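Long-range contact in DUF2235 domain-containing protein (Pseudomonas aeruginosa, PDB 4O5P), which probably acts as a phospholipase effector, delivered by the type VI secretion system to hydrolyse membrane phospholipids: residues Gly708-Lys721 against Glu749-Met763. Sequence-based numbering, arbitrary orientation.
Sequences GVGVMLASVGLSVK and EISAFDPLTGIALPM
Ser719 O is gripped by two donors of Ser751: the backbone N at 2.9 Å, lying in the carbonyl plane, and the OG, a weak bond at 3.4 Å. With chi1 at 71°, the Ser751 hydroxyl sits between its own backbone N and carbonyl carbon, which brings OG against Ser719 CB as well. Ser719 N returns a bond to Ser751 O, and paired bonds also join Lys721 with Glu749 and Gly717 with Phe753, so the evidence is of a regular antiparallel ladder. The short strand segments 715-721 and 749-753 run at 147° between their N-to-C directions.

On the face bearing the serines, the Phe753 ring lies over the backbone of Gly717, whose CA is 3.6 Å from the ring centroid and 15° off the normal, a CH-pi contact made over the ring face. Beyond it, Pro755 CD rests 3.3 Å from Ser715 O. The other face is apolar: Leu718 CD2 meets Ile750 CG2 at 3.6 Å, while Val709 CG2 reaches Ala752 CB at 3.6 Å. Leu761 splays its two methyls, CD1 toward Leu713 and Val709, CD2 toward Val711.

Apart from the ladder, Val709 and Met763 form a single bridge, and beside it Gly710 N gives Pro762 O a nearly straight hydrogen bond of 2.8 Å. Strand 596-604 pairs with the far edge of 715-723, making 749-753 an outer strand of this three-stranded sheet in the Tle1-like C-terminal region. Backbone bonds thus set the strand register, while apolar side chains round Leu761 and one backbone bond join the loops.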
# COMPACT_ATOMS: atom_id res chain seq x y z
N GLY A 708 -1.03 -0.12 28.72
CA GLY A 708 -0.58 -0.60 30.02
C GLY A 708 0.69 0.06 30.51
O GLY A 708 1.04 -0.09 31.68
N VAL A 709 1.38 0.77 29.62
CA VAL A 709 2.60 1.49 30.00
C VAL A 709 2.25 2.87 30.57
O VAL A 709 1.67 3.73 29.89
CB VAL A 709 3.60 1.59 28.82
CG1 VAL A 709 4.78 2.46 29.18
CG2 VAL A 709 4.07 0.20 28.42
N GLY A 710 2.60 3.09 31.84
CA GLY A 710 2.15 4.27 32.56
C GLY A 710 2.92 5.55 32.29
O GLY A 710 2.90 6.49 33.10
N VAL A 711 3.61 5.60 31.16
CA VAL A 711 4.30 6.82 30.74
C VAL A 711 4.28 6.95 29.22
O VAL A 711 4.24 5.94 28.51
CB VAL A 711 5.76 6.83 31.25
CG1 VAL A 711 6.63 5.89 30.42
CG2 VAL A 711 6.32 8.23 31.18
N MSE A 712 4.28 8.18 28.71
CA MSE A 712 4.47 8.41 27.28
C MSE A 712 5.96 8.41 26.95
O MSE A 712 6.77 8.95 27.70
CB MSE A 712 3.85 9.74 26.82
CG MSE A 712 2.33 9.79 26.86
SE MSE A 712 1.41 8.69 25.51
CE MSE A 712 2.12 9.57 23.90
N LEU A 713 6.32 7.79 25.83
CA LEU A 713 7.72 7.75 25.42
C LEU A 713 7.81 7.55 23.91
O LEU A 713 6.97 6.85 23.32
CB LEU A 713 8.46 6.63 26.15
CG LEU A 713 9.94 6.85 26.51
CD1 LEU A 713 10.07 7.96 27.52
CD2 LEU A 713 10.61 5.58 27.05
N ALA A 714 8.82 8.15 23.28
CA ALA A 714 8.96 8.08 21.82
C ALA A 714 9.19 6.65 21.35
O ALA A 714 8.68 6.25 20.30
CB ALA A 714 10.08 9.01 21.33
N SER A 715 9.94 5.89 22.15
CA SER A 715 10.27 4.50 21.84
C SER A 715 10.18 3.66 23.10
O SER A 715 10.68 4.06 24.16
CB SER A 715 11.69 4.38 21.28
OG SER A 715 11.67 4.26 19.86
N VAL A 716 9.58 2.48 22.98
CA VAL A 716 9.37 1.61 24.13
C VAL A 716 9.84 0.17 23.87
O VAL A 716 9.34 -0.51 22.97
CB VAL A 716 7.88 1.58 24.53
CG1 VAL A 716 7.63 0.50 25.58
CG2 VAL A 716 7.43 2.93 25.03
N GLY A 717 10.78 -0.29 24.69
CA GLY A 717 11.19 -1.69 24.66
C GLY A 717 10.15 -2.58 25.33
O GLY A 717 9.57 -2.23 26.36
N LEU A 718 9.91 -3.75 24.74
CA LEU A 718 8.95 -4.70 25.26
C LEU A 718 9.55 -6.08 25.35
O LEU A 718 10.26 -6.53 24.43
CB LEU A 718 7.70 -4.79 24.38
CG LEU A 718 6.69 -3.65 24.46
CD1 LEU A 718 5.37 -4.03 23.77
CD2 LEU A 718 6.45 -3.27 25.90
N SER A 719 9.25 -6.75 26.46
CA SER A 719 9.41 -8.19 26.58
C SER A 719 8.02 -8.80 26.82
O SER A 719 7.34 -8.43 27.78
CB SER A 719 10.36 -8.55 27.73
OG SER A 719 10.38 -9.96 27.92
N VAL A 720 7.61 -9.72 25.95
CA VAL A 720 6.27 -10.31 25.98
C VAL A 720 6.36 -11.80 26.25
O VAL A 720 7.03 -12.53 25.52
CB VAL A 720 5.54 -10.13 24.63
CG1 VAL A 720 4.18 -10.78 24.69
CG2 VAL A 720 5.40 -8.65 24.27
N LYS A 721 5.69 -12.26 27.30
CA LYS A 721 5.62 -13.69 27.57
C LYS A 721 4.25 -14.22 27.17
O LYS A 721 3.22 -13.69 27.59
CB LYS A 721 5.93 -14.01 29.04
CG LYS A 721 7.21 -13.34 29.57
CD LYS A 721 7.51 -13.74 31.02
CE LYS A 721 8.30 -15.05 31.10
NZ LYS A 721 9.68 -14.91 30.51
N GLU A 749 2.01 -11.71 28.96
CA GLU A 749 2.59 -10.92 30.03
C GLU A 749 3.61 -9.94 29.47
O GLU A 749 4.65 -10.33 28.94
CB GLU A 749 3.23 -11.85 31.07
CG GLU A 749 2.25 -12.33 32.13
CD GLU A 749 1.94 -11.25 33.16
OE1 GLU A 749 2.69 -10.24 33.23
OE2 GLU A 749 0.94 -11.40 33.90
N ILE A 750 3.31 -8.65 29.57
CA ILE A 750 4.15 -7.62 28.96
C ILE A 750 4.92 -6.81 29.99
O ILE A 750 4.36 -6.37 31.01
CB ILE A 750 3.32 -6.67 28.08
CG1 ILE A 750 2.40 -7.48 27.14
CG2 ILE A 750 4.25 -5.76 27.30
CD1 ILE A 750 1.32 -6.67 26.43
N SER A 751 6.20 -6.64 29.73
CA SER A 751 7.05 -5.78 30.55
C SER A 751 7.66 -4.75 29.62
O SER A 751 7.94 -5.04 28.45
CB SER A 751 8.13 -6.60 31.26
OG SER A 751 9.10 -7.06 30.33
N ALA A 752 7.85 -3.54 30.12
CA ALA A 752 8.34 -2.46 29.27
C ALA A 752 9.57 -1.80 29.85
O ALA A 752 9.73 -1.72 31.08
CB ALA A 752 7.24 -1.42 29.04
N PHE A 753 10.43 -1.30 28.98
CA PHE A 753 11.61 -0.57 29.43
C PHE A 753 11.97 0.56 28.46
O PHE A 753 11.51 0.59 27.31
CB PHE A 753 12.80 -1.53 29.59
CG PHE A 753 13.11 -2.33 28.36
CD1 PHE A 753 12.47 -3.53 28.12
CD2 PHE A 753 14.05 -1.88 27.45
CE1 PHE A 753 12.75 -4.27 26.98
CE2 PHE A 753 14.35 -2.61 26.32
CZ PHE A 753 13.69 -3.80 26.07
N ASP A 754 12.77 1.50 28.92
CA ASP A 754 13.35 2.51 28.05
C ASP A 754 14.51 1.88 27.28
O ASP A 754 15.41 1.29 27.89
CB ASP A 754 13.84 3.68 28.92
CG ASP A 754 14.61 4.70 28.13
OD1 ASP A 754 14.33 4.87 26.93
OD2 ASP A 754 15.50 5.37 28.72
N PRO A 755 14.50 1.99 25.94
CA PRO A 755 15.57 1.40 25.12
C PRO A 755 16.93 2.07 25.35
O PRO A 755 17.97 1.41 25.26
CB PRO A 755 15.10 1.68 23.69
CG PRO A 755 13.64 1.86 23.77
CD PRO A 755 13.40 2.51 25.10
N LEU A 756 16.92 3.37 25.63
CA LEU A 756 18.17 4.11 25.79
C LEU A 756 18.94 3.74 27.06
O LEU A 756 20.16 3.62 27.03
CB LEU A 756 17.91 5.62 25.77
CG LEU A 756 17.23 6.16 24.50
CD1 LEU A 756 17.36 7.67 24.45
CD2 LEU A 756 17.84 5.53 23.27
N THR A 757 18.22 3.58 28.17
CA THR A 757 18.87 3.35 29.45
C THR A 757 18.68 1.93 29.98
O THR A 757 19.44 1.48 30.84
CB THR A 757 18.31 4.31 30.49
OG1 THR A 757 19.07 4.21 31.70
CG2 THR A 757 16.91 3.95 30.78
N GLY A 758 17.68 1.21 29.46
CA GLY A 758 17.40 -0.13 29.95
C GLY A 758 16.49 -0.17 31.17
O GLY A 758 16.09 -1.24 31.62
N ILE A 759 16.15 1.00 31.70
CA ILE A 759 15.36 1.11 32.94
C ILE A 759 13.91 0.66 32.75
O ILE A 759 13.30 0.91 31.71
CB ILE A 759 15.43 2.56 33.52
CG1 ILE A 759 16.85 2.86 34.02
CG2 ILE A 759 14.46 2.76 34.66
CD1 ILE A 759 17.11 4.34 34.30
N ALA A 760 13.37 -0.04 33.74
CA ALA A 760 12.00 -0.55 33.68
C ALA A 760 10.95 0.57 33.75
O ALA A 760 11.05 1.47 34.59
CB ALA A 760 11.77 -1.59 34.79
N LEU A 761 9.94 0.50 32.89
CA LEU A 761 8.85 1.46 32.89
C LEU A 761 7.67 0.95 33.74
O LEU A 761 7.39 -0.24 33.77
CB LEU A 761 8.40 1.76 31.46
CG LEU A 761 9.41 2.51 30.59
CD1 LEU A 761 8.93 2.61 29.15
CD2 LEU A 761 9.69 3.89 31.15
N PRO A 762 6.98 1.88 34.41
CA PRO A 762 5.79 1.53 35.20
C PRO A 762 4.68 0.89 34.35
O PRO A 762 4.35 1.40 33.27
CB PRO A 762 5.31 2.90 35.72
CG PRO A 762 5.87 3.89 34.74
CD PRO A 762 7.20 3.34 34.34
N MSE A 763 4.13 -0.22 34.83
CA MSE A 763 3.01 -0.88 34.18
C MSE A 763 1.78 -0.69 35.05
O MSE A 763 1.88 -0.58 36.27
CB MSE A 763 3.25 -2.39 34.05
CG MSE A 763 4.54 -2.79 33.37
SE MSE A 763 4.59 -2.23 31.51
CE MSE A 763 2.90 -3.00 30.90